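Local coordinates for CMP/dCMP-type deaminase domain-containing protein (Aspergillus oryzae RIB40, PDB 7DS1) that probably deaminates DARIPP, a phosphorylated ribitylaminopyrimidine intermediate of fungal riboflavin biosynthesis, with a zinc-activated water as in other cytidine deaminase-like enzymes, at residues F26-I31 with Y96-P101; N59-Q64 with E100-R105; R115-R120 with T151-D156. All coordinates share one frame; numbering follows the deposited sequence.

Interaction 1. Residues F26-I31 with Y96-P101. With HJL ([(2~{R},3~{S},4~{S})-5-[[2,5-bis(azanyl)-6-oxidanylidene-1~{H}-pyrimidin-4-yl]amino]-2,3,4-tris(oxidanyl)pentyl] dihydrogen phosphate), chain C.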
loop_
_atom_site.group_PDB
_atom_site.type_symbol
_atom_site.label_atom_id
_atom_site.label_comp_id
_atom_site.label_asym_id
_atom_site.label_seq_id
_atom_site.Cartn_x
_atom_site.Cartn_y
_atom_site.Cartn_z
ATOM N N PHE A 26 -9.180 -3.284 7.613
ATOM C CA PHE A 26 -8.351 -4.426 7.257
ATOM C C PHE A 26 -6.933 -4.208 7.765
ATOM O O PHE A 26 -6.403 -3.094 7.683
ATOM C CB PHE A 26 -8.299 -4.629 5.730
ATOM C CG PHE A 26 -9.624 -4.964 5.099
ATOM C CD1 PHE A 26 -10.272 -6.154 5.393
ATOM C CD2 PHE A 26 -10.196 -4.109 4.162
ATOM C CE1 PHE A 26 -11.483 -6.476 4.797
ATOM C CE2 PHE A 26 -11.408 -4.427 3.558
ATOM C CZ PHE A 26 -12.054 -5.607 3.877
ATOM N N ARG A 27 -6.305 -5.280 8.253
ATOM C CA ARG A 27 -4.908 -5.225 8.682
ATOM C C ARG A 27 -3.995 -5.405 7.476
ATOM O O ARG A 27 -3.937 -6.492 6.892
ATOM C CB ARG A 27 -4.636 -6.297 9.729
ATOM C CG ARG A 27 -5.498 -6.146 10.966
ATOM C CD ARG A 27 -5.509 -7.431 11.758
ATOM N NE ARG A 27 -4.288 -7.615 12.540
ATOM C CZ ARG A 27 -3.605 -8.756 12.596
ATOM N NH1 ARG A 27 -4.014 -9.809 11.899
ATOM N NH2 ARG A 27 -2.520 -8.848 13.353
ATOM N N VAL A 28 -3.255 -4.350 7.134
ATOM C CA VAL A 28 -2.491 -4.261 5.894
ATOM C C VAL A 28 -1.093 -3.745 6.217
ATOM O O VAL A 28 -0.887 -3.063 7.225
ATOM C CB VAL A 28 -3.235 -3.339 4.892
ATOM C CG1 VAL A 28 -2.435 -3.100 3.618
ATOM C CG2 VAL A 28 -4.593 -3.934 4.541
ATOM N N GLY A 29 -0.120 -4.105 5.382
ATOM C CA GLY A 29 1.220 -3.555 5.489
ATOM C C GLY A 29 1.693 -3.044 4.144
ATOM O O GLY A 29 1.282 -3.538 3.094
ATOM N N ALA A 30 2.569 -2.030 4.193
ATOM C CA ALA A 30 3.046 -1.336 2.998
ATOM C C ALA A 30 4.527 -0.995 3.106
ATOM O O ALA A 30 5.005 -0.623 4.179
ATOM C CB ALA A 30 2.261 -0.038 2.764
ATOM N N ILE A 31 5.251 -1.112 1.985
ATOM C CA ILE A 31 6.679 -0.798 1.926
ATOM C C ILE A 31 6.932 0.046 0.685
ATOM O O ILE A 31 6.576 -0.364 -0.424
ATOM C CB ILE A 31 7.553 -2.068 1.878
ATOM C CG1 ILE A 31 7.412 -2.882 3.169
ATOM C CG2 ILE A 31 9.033 -1.698 1.651
ATOM C CD1 ILE A 31 8.066 -4.276 3.090
ATOM N N TYR A 96 4.838 -1.505 -2.360
ATOM C CA TYR A 96 4.248 -2.816 -2.123
ATOM C C TYR A 96 3.222 -2.676 -1.012
ATOM O O TYR A 96 3.477 -2.011 -0.009
ATOM C CB TYR A 96 5.327 -3.831 -1.720
ATOM C CG TYR A 96 6.279 -4.139 -2.848
ATOM C CD1 TYR A 96 6.043 -5.209 -3.704
ATOM C CD2 TYR A 96 7.400 -3.338 -3.077
ATOM C CE1 TYR A 96 6.904 -5.491 -4.751
ATOM C CE2 TYR A 96 8.264 -3.610 -4.123
ATOM C CZ TYR A 96 8.009 -4.686 -4.953
ATOM O OH TYR A 96 8.858 -4.963 -5.988
ATOM N N VAL A 97 2.038 -3.259 -1.221
ATOM C CA VAL A 97 0.950 -3.239 -0.239
ATOM C C VAL A 97 0.267 -4.601 -0.273
ATOM O O VAL A 97 0.042 -5.147 -1.354
ATOM C CB VAL A 97 -0.077 -2.119 -0.536
ATOM C CG1 VAL A 97 -0.930 -1.833 0.691
ATOM C CG2 VAL A 97 0.594 -0.830 -1.023
ATOM N N THR A 98 -0.074 -5.166 0.895
ATOM C CA THR A 98 -0.681 -6.502 0.859
ATOM C C THR A 98 -2.011 -6.471 0.116
ATOM O O THR A 98 -2.330 -7.401 -0.632
ATOM C CB THR A 98 -0.875 -7.124 2.251
ATOM O OG1 THR A 98 -1.695 -6.289 3.079
ATOM C CG2 THR A 98 0.456 -7.405 2.927
ATOM N N MET A 99 -2.776 -5.395 0.287
ATOM C CA MET A 99 -4.098 -5.247 -0.302
ATOM C C MET A 99 -4.104 -4.066 -1.262
ATOM O O MET A 99 -3.426 -3.057 -1.028
ATOM C CB MET A 99 -5.150 -5.030 0.792
ATOM C CG MET A 99 -6.576 -4.838 0.287
ATOM S SD MET A 99 -7.735 -4.764 1.666
ATOM C CE MET A 99 -7.359 -6.326 2.472
ATOM N N GLU A 100 -4.864 -4.209 -2.353
ATOM C CA GLU A 100 -5.196 -3.123 -3.270
ATOM C C GLU A 100 -5.511 -1.835 -2.511
ATOM O O GLU A 100 -6.406 -1.835 -1.654
ATOM C CB GLU A 100 -6.405 -3.542 -4.105
ATOM C CG GLU A 100 -6.868 -2.521 -5.126
ATOM C CD GLU A 100 -8.112 -2.990 -5.845
ATOM O OE1 GLU A 100 -8.826 -3.865 -5.298
ATOM O OE2 GLU A 100 -8.386 -2.494 -6.957
ATOM N N PRO A 101 -4.814 -0.731 -2.787
ATOM C CA PRO A 101 -5.147 0.536 -2.119
ATOM C C PRO A 101 -6.599 0.934 -2.339
ATOM O O PRO A 101 -7.198 0.682 -3.392
ATOM C CB PRO A 101 -4.184 1.543 -2.761
ATOM C CG PRO A 101 -2.965 0.686 -3.108
ATOM C CD PRO A 101 -3.573 -0.633 -3.580
HETATM C C2 HJL C . -5.847 -0.982 2.852
HETATM C C4 HJL C . -5.528 -0.405 5.070
HETATM C C5 HJL C . -6.921 -0.483 5.286
HETATM C C6 HJL C . -7.738 -0.801 4.226
HETATM N N1 HJL C . -7.155 -1.041 3.002
HETATM N N2 HJL C . -5.270 -1.247 1.528
HETATM N N3 HJL C . -5.015 -0.652 3.862
HETATM N N5 HJL C . -7.478 -0.234 6.563
HETATM O O4 HJL C . -4.772 -0.112 5.998
HETATM C "C1'" HJL C . -10.095 -0.437 3.299
HETATM C "C2'" HJL C . -11.569 -0.387 3.747
HETATM C "C3'" HJL C . -11.738 0.649 4.888
HETATM C "C4'" HJL C . -13.273 0.900 5.092
HETATM C "C5'" HJL C . -13.546 1.658 6.420
HETATM N "N1'" HJL C . -9.203 -0.877 4.409
HETATM O O1P HJL C . -10.800 2.480 7.327
HETATM O "O2'" HJL C . -12.379 -0.021 2.677
HETATM O O2P HJL C . -11.472 4.933 6.914
HETATM O "O3'" HJL C . -11.145 0.124 6.045
HETATM O O3P HJL C . -12.449 3.335 8.665
HETATM O "O4'" HJL C . -13.785 1.660 4.063
HETATM O "O5'" HJL C . -12.975 2.962 6.260
HETATM P PAN HJL C . -11.882 3.419 7.323
HETATM O O HOH W 1 -2.954 -8.073 4.880
#
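I31 and Y96 form an antiparallel hydrogen-bonded pair, I31 N reaching Y96 O at 2.8 Å and Y96 N returning to I31 O, and A30 and V97 follow as a non-hydrogen-bonded pair. A further bond, from T98 N to G29 O, is made where the second chain turns its corner. A30 and V97 project to one face of the sheet, the face that helix 62-73 covers; I31 and Y96 start out on the other, toward helix 4-16; the Y96 hydroxyl is hydrogen-bonded to H5 of that helix and to R35 of strand 29-36. Beyond the paired strands V28 takes over the contact. With CG1 anti to the backbone N (chi1 175°), that methyl packs on protein, 3.3 Å from T98 OG1 and, in the modelled conformer, against V97 CG1, while V28 CG2 faces the pyrimidine, within 3.4 Å of HJL N3, and also touches M99 CB. T98 OG1 also donates to a water that in turn donates to R27 O, so one water joins the two segments where their backbones diverge. At the far end M99, its chain bent at chi3 (-56°), crosses the F26 side chain at about a right angle. Its methyl CE sits over the ring face, 4.2 Å from the centroid, and SD approaches obliquely, with F26 CD2 at 3.6 Å: a Met-aromatic contact. The edge of the same ring meets the ligand, F26 CD2 standing 3.4 Å from HJL N1'. E100 O accepts a weak bond from HJL N2, while the E100 carboxylate turns away to K135. The arrangement is that of a cytidine deaminase fold, in which two adjacent inner antiparallel strands adjoin loops that form part of the pyrimidine pocket.

Interaction 2. Residues N59-Q64 with E100-R105. With ZN (zinc ion), chain B; HJL ([(2~{R},3~{S},4~{S})-5-[[2,5-bis(azanyl)-6-oxidanylidene-1~{H}-pyrimidin-4-yl]amino]-2,3,4-tris(oxidanyl)pentyl] dihydrogen phosphate), chain C.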
loop_
_atom_site.group_PDB
_atom_site.type_symbol
_atom_site.label_atom_id
_atom_site.label_comp_id
_atom_site.label_asym_id
_atom_site.label_seq_id
_atom_site.Cartn_x
_atom_site.Cartn_y
_atom_site.Cartn_z
ATOM N N ASN A 59 -7.384 7.124 12.682
ATOM C CA ASN A 59 -7.873 6.120 11.740
ATOM C C ASN A 59 -6.971 6.148 10.512
ATOM O O ASN A 59 -7.232 6.862 9.542
ATOM C CB ASN A 59 -9.328 6.403 11.382
ATOM C CG ASN A 59 -9.954 5.287 10.571
ATOM O OD1 ASN A 59 -9.280 4.334 10.196
ATOM N ND2 ASN A 59 -11.248 5.401 10.304
ATOM N N THR A 60 -5.894 5.359 10.539
ATOM C CA THR A 60 -4.862 5.440 9.513
ATOM C C THR A 60 -4.683 4.112 8.786
ATOM O O THR A 60 -4.663 3.047 9.408
ATOM C CB THR A 60 -3.517 5.873 10.114
ATOM O OG1 THR A 60 -3.147 4.978 11.175
ATOM C CG2 THR A 60 -3.627 7.288 10.669
ATOM N N HIS A 61 -4.529 4.187 7.467
ATOM C CA HIS A 61 -4.271 3.008 6.656
ATOM C C HIS A 61 -2.769 2.752 6.533
ATOM O O HIS A 61 -1.938 3.615 6.829
ATOM C CB HIS A 61 -4.904 3.174 5.272
ATOM C CG HIS A 61 -6.384 2.960 5.254
ATOM N ND1 HIS A 61 -7.104 2.809 4.087
ATOM C CD2 HIS A 61 -7.281 2.859 6.261
ATOM C CE1 HIS A 61 -8.381 2.633 4.375
ATOM N NE2 HIS A 61 -8.515 2.657 5.689
ATOM N N ALA A 62 -2.422 1.541 6.069
ATOM C CA ALA A 62 -1.015 1.161 5.929
ATOM C C ALA A 62 -0.269 2.118 5.005
ATOM O O ALA A 62 0.803 2.626 5.354
ATOM C CB ALA A 62 -0.899 -0.277 5.404
ATOM N N GLU A 63 -0.821 2.361 3.810
ATOM C CA GLU A 63 -0.153 3.232 2.842
ATOM C C GLU A 63 -0.055 4.650 3.376
ATOM O O GLU A 63 0.945 5.343 3.154
ATOM C CB GLU A 63 -0.919 3.228 1.516
ATOM C CG GLU A 63 -1.234 1.831 0.994
ATOM C CD GLU A 63 -2.597 1.321 1.435
ATOM O OE1 GLU A 63 -2.801 1.099 2.651
ATOM O OE2 GLU A 63 -3.468 1.146 0.560
ATOM N N GLN A 64 -1.103 5.092 4.071
ATOM C CA GLN A 64 -1.120 6.404 4.706
ATOM C C GLN A 64 -0.020 6.526 5.756
ATOM O O GLN A 64 0.698 7.533 5.804
ATOM C CB GLN A 64 -2.498 6.626 5.328
ATOM C CG GLN A 64 -2.677 7.948 6.048
ATOM C CD GLN A 64 -4.041 8.046 6.684
ATOM O OE1 GLN A 64 -4.797 7.068 6.706
ATOM N NE2 GLN A 64 -4.379 9.226 7.197
ATOM N N GLU A 100 -4.864 -4.209 -2.353
ATOM C CA GLU A 100 -5.196 -3.123 -3.270
ATOM C C GLU A 100 -5.511 -1.835 -2.511
ATOM O O GLU A 100 -6.406 -1.835 -1.654
ATOM C CB GLU A 100 -6.405 -3.542 -4.105
ATOM C CG GLU A 100 -6.868 -2.521 -5.126
ATOM C CD GLU A 100 -8.112 -2.990 -5.845
ATOM O OE1 GLU A 100 -8.826 -3.865 -5.298
ATOM O OE2 GLU A 100 -8.386 -2.494 -6.957
ATOM N N PRO A 101 -4.814 -0.731 -2.787
ATOM C CA PRO A 101 -5.147 0.536 -2.119
ATOM C C PRO A 101 -6.599 0.934 -2.339
ATOM O O PRO A 101 -7.198 0.682 -3.392
ATOM C CB PRO A 101 -4.184 1.543 -2.761
ATOM C CG PRO A 101 -2.965 0.686 -3.108
ATOM C CD PRO A 101 -3.573 -0.633 -3.580
ATOM N N CYS A 102 -7.173 1.556 -1.312
ATOM C CA CYS A 102 -8.594 1.872 -1.316
ATOM C C CYS A 102 -8.904 3.069 -2.209
ATOM O O CYS A 102 -8.127 4.031 -2.290
ATOM C CB CYS A 102 -9.090 2.134 0.114
ATOM S SG CYS A 102 -8.407 3.621 0.993
ATOM N N GLY A 103 -10.034 2.983 -2.897
ATOM C CA GLY A 103 -10.533 4.076 -3.709
ATOM C C GLY A 103 -11.606 4.863 -2.990
ATOM O O GLY A 103 -12.026 5.927 -3.450
ATOM N N LYS A 104 -12.085 4.323 -1.870
ATOM C CA LYS A 104 -13.107 4.976 -1.064
ATOM C C LYS A 104 -12.972 4.452 0.357
ATOM O O LYS A 104 -12.622 3.286 0.557
ATOM C CB LYS A 104 -14.521 4.710 -1.613
ATOM C CG LYS A 104 -15.610 5.632 -1.054
ATOM C CD LYS A 104 -16.920 5.488 -1.825
ATOM C CE LYS A 104 -18.074 5.125 -0.897
ATOM N NZ LYS A 104 -19.339 4.852 -1.638
ATOM N N ARG A 105 -13.213 5.321 1.335
ATOM C CA ARG A 105 -13.218 4.937 2.742
ATOM C C ARG A 105 -14.582 5.262 3.323
ATOM O O ARG A 105 -15.095 6.367 3.123
ATOM C CB ARG A 105 -12.101 5.646 3.520
ATOM C CG ARG A 105 -10.717 5.245 3.032
ATOM C CD ARG A 105 -9.570 5.925 3.775
ATOM N NE ARG A 105 -9.632 5.716 5.221
ATOM C CZ ARG A 105 -8.669 6.065 6.074
ATOM N NH1 ARG A 105 -8.834 5.855 7.380
ATOM N NH2 ARG A 105 -7.555 6.641 5.626
HETATM ZN ZN ZN B . -6.548 2.988 2.159
HETATM C C2 HJL C . -5.847 -0.982 2.852
HETATM C C4 HJL C . -5.528 -0.405 5.070
HETATM C C5 HJL C . -6.921 -0.483 5.286
HETATM C C6 HJL C . -7.738 -0.801 4.226
HETATM N N1 HJL C . -7.155 -1.041 3.002
HETATM N N2 HJL C . -5.270 -1.247 1.528
HETATM N N3 HJL C . -5.015 -0.652 3.862
HETATM N N5 HJL C . -7.478 -0.234 6.563
HETATM O O4 HJL C . -4.772 -0.112 5.998
HETATM C "C1'" HJL C . -10.095 -0.437 3.299
HETATM C "C2'" HJL C . -11.569 -0.387 3.747
HETATM C "C3'" HJL C . -11.738 0.649 4.888
HETATM C "C4'" HJL C . -13.273 0.900 5.092
HETATM C "C5'" HJL C . -13.546 1.658 6.420
HETATM N "N1'" HJL C . -9.203 -0.877 4.409
HETATM O O1P HJL C . -10.800 2.480 7.327
HETATM O "O2'" HJL C . -12.379 -0.021 2.677
HETATM O O2P HJL C . -11.472 4.933 6.914
HETATM O "O3'" HJL C . -11.145 0.124 6.045
HETATM O O3P HJL C . -12.449 3.335 8.665
HETATM O "O4'" HJL C . -13.785 1.660 4.063
HETATM O "O5'" HJL C . -12.975 2.962 6.260
HETATM P PAN HJL C . -11.882 3.419 7.323
HETATM O O HOH W 2 -5.856 1.098 1.350
#
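R105 lays its guanidinium flat on the H61 imidazole, centres 3.6 Å apart and planes at 18°, while the ligand pyrimidine covers the opposite face of the ring. This sandwich is the tight part of the contact, and metal and phosphate bonds fix the rotation of the imidazole: ND1 binds the zinc ion at 2.0 Å, and NE2 donates almost straight (170°) to HJL O1P. R105, bent at chi3 (56°), turns its edge to three acceptors. NE and NH1 both hold HJL O2P, NH1 also reaches N59 O at 2.9 Å from above the carbonyl plane, and NH2 bonds to Q64 OE1. That amide oxygen is gripped from both faces, since H61 N donates to it from the other side. C102 SG binds zinc at 2.3 Å, and C112 and a water complete the site. The water donates to E63 OE2 at 2.5 Å and accepts from C102 N; E63 OE2 also lies against P101 CA at 3.2 Å. Packing is looser toward the partly exposed side formed by Q64 and N59, where N59, besides giving its carbonyl to R105, sends its side chain on to the phosphate, ND2 to HJL O3P. A His and two Cys around zinc, with a glutamate holding the metal-bound water, are the hallmark of the cytidine deaminase active site, here joined to a phosphate-binding arginine.

Interaction 3. Residues R115-R120 with T151-D156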
loop_
_atom_site.group_PDB
_atom_site.type_symbol
_atom_site.label_atom_id
_atom_site.label_comp_id
_atom_site.label_asym_id
_atom_site.label_seq_id
_atom_site.Cartn_x
_atom_site.Cartn_y
_atom_site.Cartn_z
ATOM N N ARG A 115 -3.964 9.649 -1.957
ATOM C CA ARG A 115 -2.679 9.942 -1.318
ATOM C C ARG A 115 -1.514 9.525 -2.205
ATOM O O ARG A 115 -0.470 10.191 -2.216
ATOM C CB ARG A 115 -2.567 9.235 0.039
ATOM C CG ARG A 115 -3.634 9.636 1.056
ATOM C CD ARG A 115 -3.375 9.044 2.458
ATOM N NE ARG A 115 -4.626 9.068 3.213
ATOM C CZ ARG A 115 -5.049 10.089 3.952
ATOM N NH1 ARG A 115 -6.236 10.021 4.547
ATOM N NH2 ARG A 115 -4.300 11.179 4.103
ATOM N N ILE A 116 -1.677 8.431 -2.951
ATOM C CA ILE A 116 -0.632 7.979 -3.873
ATOM C C ILE A 116 -0.543 8.914 -5.073
ATOM O O ILE A 116 0.549 9.354 -5.463
ATOM C CB ILE A 116 -0.903 6.524 -4.307
ATOM C CG1 ILE A 116 -0.624 5.565 -3.151
ATOM C CG2 ILE A 116 -0.045 6.145 -5.527
ATOM C CD1 ILE A 116 -1.345 4.197 -3.290
ATOM N N ILE A 117 -1.690 9.237 -5.677
ATOM C CA ILE A 117 -1.700 10.071 -6.878
ATOM C C ILE A 117 -1.064 11.427 -6.608
ATOM O O ILE A 117 -0.342 11.966 -7.453
ATOM C CB ILE A 117 -3.138 10.224 -7.405
ATOM C CG1 ILE A 117 -3.611 8.911 -8.025
ATOM C CG2 ILE A 117 -3.230 11.344 -8.423
ATOM C CD1 ILE A 117 -5.120 8.827 -8.144
ATOM N N ARG A 118 -1.320 12.008 -5.433
ATOM C CA ARG A 118 -0.825 13.355 -5.195
ATOM C C ARG A 118 0.670 13.396 -4.888
ATOM O O ARG A 118 1.212 14.494 -4.752
ATOM C CB ARG A 118 -1.628 14.027 -4.075
ATOM C CG ARG A 118 -1.334 13.516 -2.703
ATOM C CD ARG A 118 -2.178 14.251 -1.671
ATOM N NE ARG A 118 -2.077 13.592 -0.376
ATOM C CZ ARG A 118 -2.817 13.898 0.680
ATOM N NH1 ARG A 118 -3.727 14.865 0.601
ATOM N NH2 ARG A 118 -2.639 13.232 1.814
ATOM N N THR A 119 1.358 12.247 -4.817
ATOM C CA THR A 119 2.821 12.297 -4.756
ATOM C C THR A 119 3.426 12.748 -6.079
ATOM O O THR A 119 4.589 13.160 -6.108
ATOM C CB THR A 119 3.427 10.939 -4.356
ATOM O OG1 THR A 119 3.150 9.953 -5.365
ATOM C CG2 THR A 119 2.896 10.467 -2.989
ATOM N N ARG A 120 2.666 12.706 -7.169
ATOM C CA ARG A 120 3.148 13.170 -8.467
ATOM C C ARG A 120 2.661 14.606 -8.647
ATOM O O ARG A 120 1.570 14.856 -9.160
ATOM C CB ARG A 120 2.670 12.250 -9.587
ATOM C CG ARG A 120 3.287 12.586 -10.939
ATOM C CD ARG A 120 2.633 11.785 -12.058
ATOM N NE ARG A 120 1.213 12.107 -12.180
ATOM C CZ ARG A 120 0.266 11.219 -12.473
ATOM N NH1 ARG A 120 0.588 9.944 -12.677
ATOM N NH2 ARG A 120 -1.001 11.607 -12.558
ATOM N N THR A 151 -5.100 3.336 -12.609
ATOM C CA THR A 151 -4.955 3.375 -14.064
ATOM C C THR A 151 -5.368 4.733 -14.620
ATOM O O THR A 151 -4.651 5.326 -15.434
ATOM C CB THR A 151 -5.789 2.258 -14.704
ATOM O OG1 THR A 151 -5.201 0.991 -14.390
ATOM C CG2 THR A 151 -5.841 2.412 -16.226
ATOM N N ALA A 152 -6.517 5.248 -14.164
ATOM C CA ALA A 152 -7.055 6.490 -14.714
ATOM C C ALA A 152 -6.129 7.676 -14.469
ATOM O O ALA A 152 -6.125 8.628 -15.263
ATOM C CB ALA A 152 -8.443 6.767 -14.126
ATOM N N ALA A 153 -5.342 7.638 -13.390
ATOM C CA ALA A 153 -4.380 8.689 -13.082
ATOM C C ALA A 153 -2.973 8.369 -13.569
ATOM O O ALA A 153 -2.043 9.129 -13.284
ATOM C CB ALA A 153 -4.357 8.952 -11.574
ATOM N N GLY A 154 -2.792 7.265 -14.288
ATOM C CA GLY A 154 -1.482 6.948 -14.827
ATOM C C GLY A 154 -0.516 6.297 -13.870
ATOM O O GLY A 154 0.696 6.347 -14.115
ATOM N N ILE A 155 -1.008 5.697 -12.785
ATOM C CA ILE A 155 -0.190 4.932 -11.846
ATOM C C ILE A 155 -0.269 3.465 -12.250
ATOM O O ILE A 155 -1.359 2.878 -12.272
ATOM C CB ILE A 155 -0.657 5.119 -10.392
ATOM C CG1 ILE A 155 -0.856 6.602 -10.037
ATOM C CG2 ILE A 155 0.323 4.445 -9.428
ATOM C CD1 ILE A 155 0.370 7.446 -10.220
ATOM N N ASP A 156 0.881 2.880 -12.581
ATOM C CA ASP A 156 0.958 1.468 -12.930
ATOM C C ASP A 156 0.690 0.612 -11.694
ATOM O O ASP A 156 0.798 1.068 -10.551
ATOM C CB ASP A 156 2.339 1.150 -13.515
ATOM C CG ASP A 156 2.356 -0.094 -14.399
ATOM O OD1 ASP A 156 1.294 -0.716 -14.626
ATOM O OD2 ASP A 156 3.460 -0.439 -14.879
#
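R120 reaches across to the end of helix 146-152 and holds A153 O between its two terminal nitrogens. CB points toward residues 151-156, CG continues anti to the backbone N (chi1 -173°), and the chain then bends at chi3 to swing the guanidinium over. Its CB, CG, CD and NE serve as the arm, and contact begins at CZ, 3.2 Å from A153 O. NH1 and NH2 each donate to that oxygen at 2.8 Å, end-on and in the carbonyl plane, though both bonds are bent, at 142° and 144°. NH1 also lies 3.5 Å from I155 CD1, which approaches the guanidinium obliquely. Beneath this polar grip, I117 presses CD1 onto A153 CB at 3.5 Å and meets I155 CG1 with its own CG1, and I116 CG2 touches I155 CG2 more distantly. Both backbones are ending helices here: I117 to R120 form a type I turn, and G154, at positive phi, closes a Schellman motif. The contact thus joins the C-terminal ends of helices 112-117 and 146-152, with I116 resting on I127 and I130 of strand 127-132 and D156 entering edge strand 156-159 beside that strand.

Overall arrangement
Interactions 1 and 2 share E100 and P101, and their centres are about 8 Å apart; both touch HJL. Both border its pyrimidine, and interaction 2 adds zinc ligands and the phosphate contacts. The two meet directly where A62 CB packs on V28 O at 3.3 Å and on G29 CA at 3.9 Å, setting the metal-site helix against strands 29-36 and 91-97. Interaction 3 lies farther out, its centre about 16 Å from that of interaction 1 and about 14 Å from that of interaction 2. P101 links it to both through P101 CG and I116 CD1, 3.9 Å apart, on helix 112-117, which also carries the zinc ligand C112.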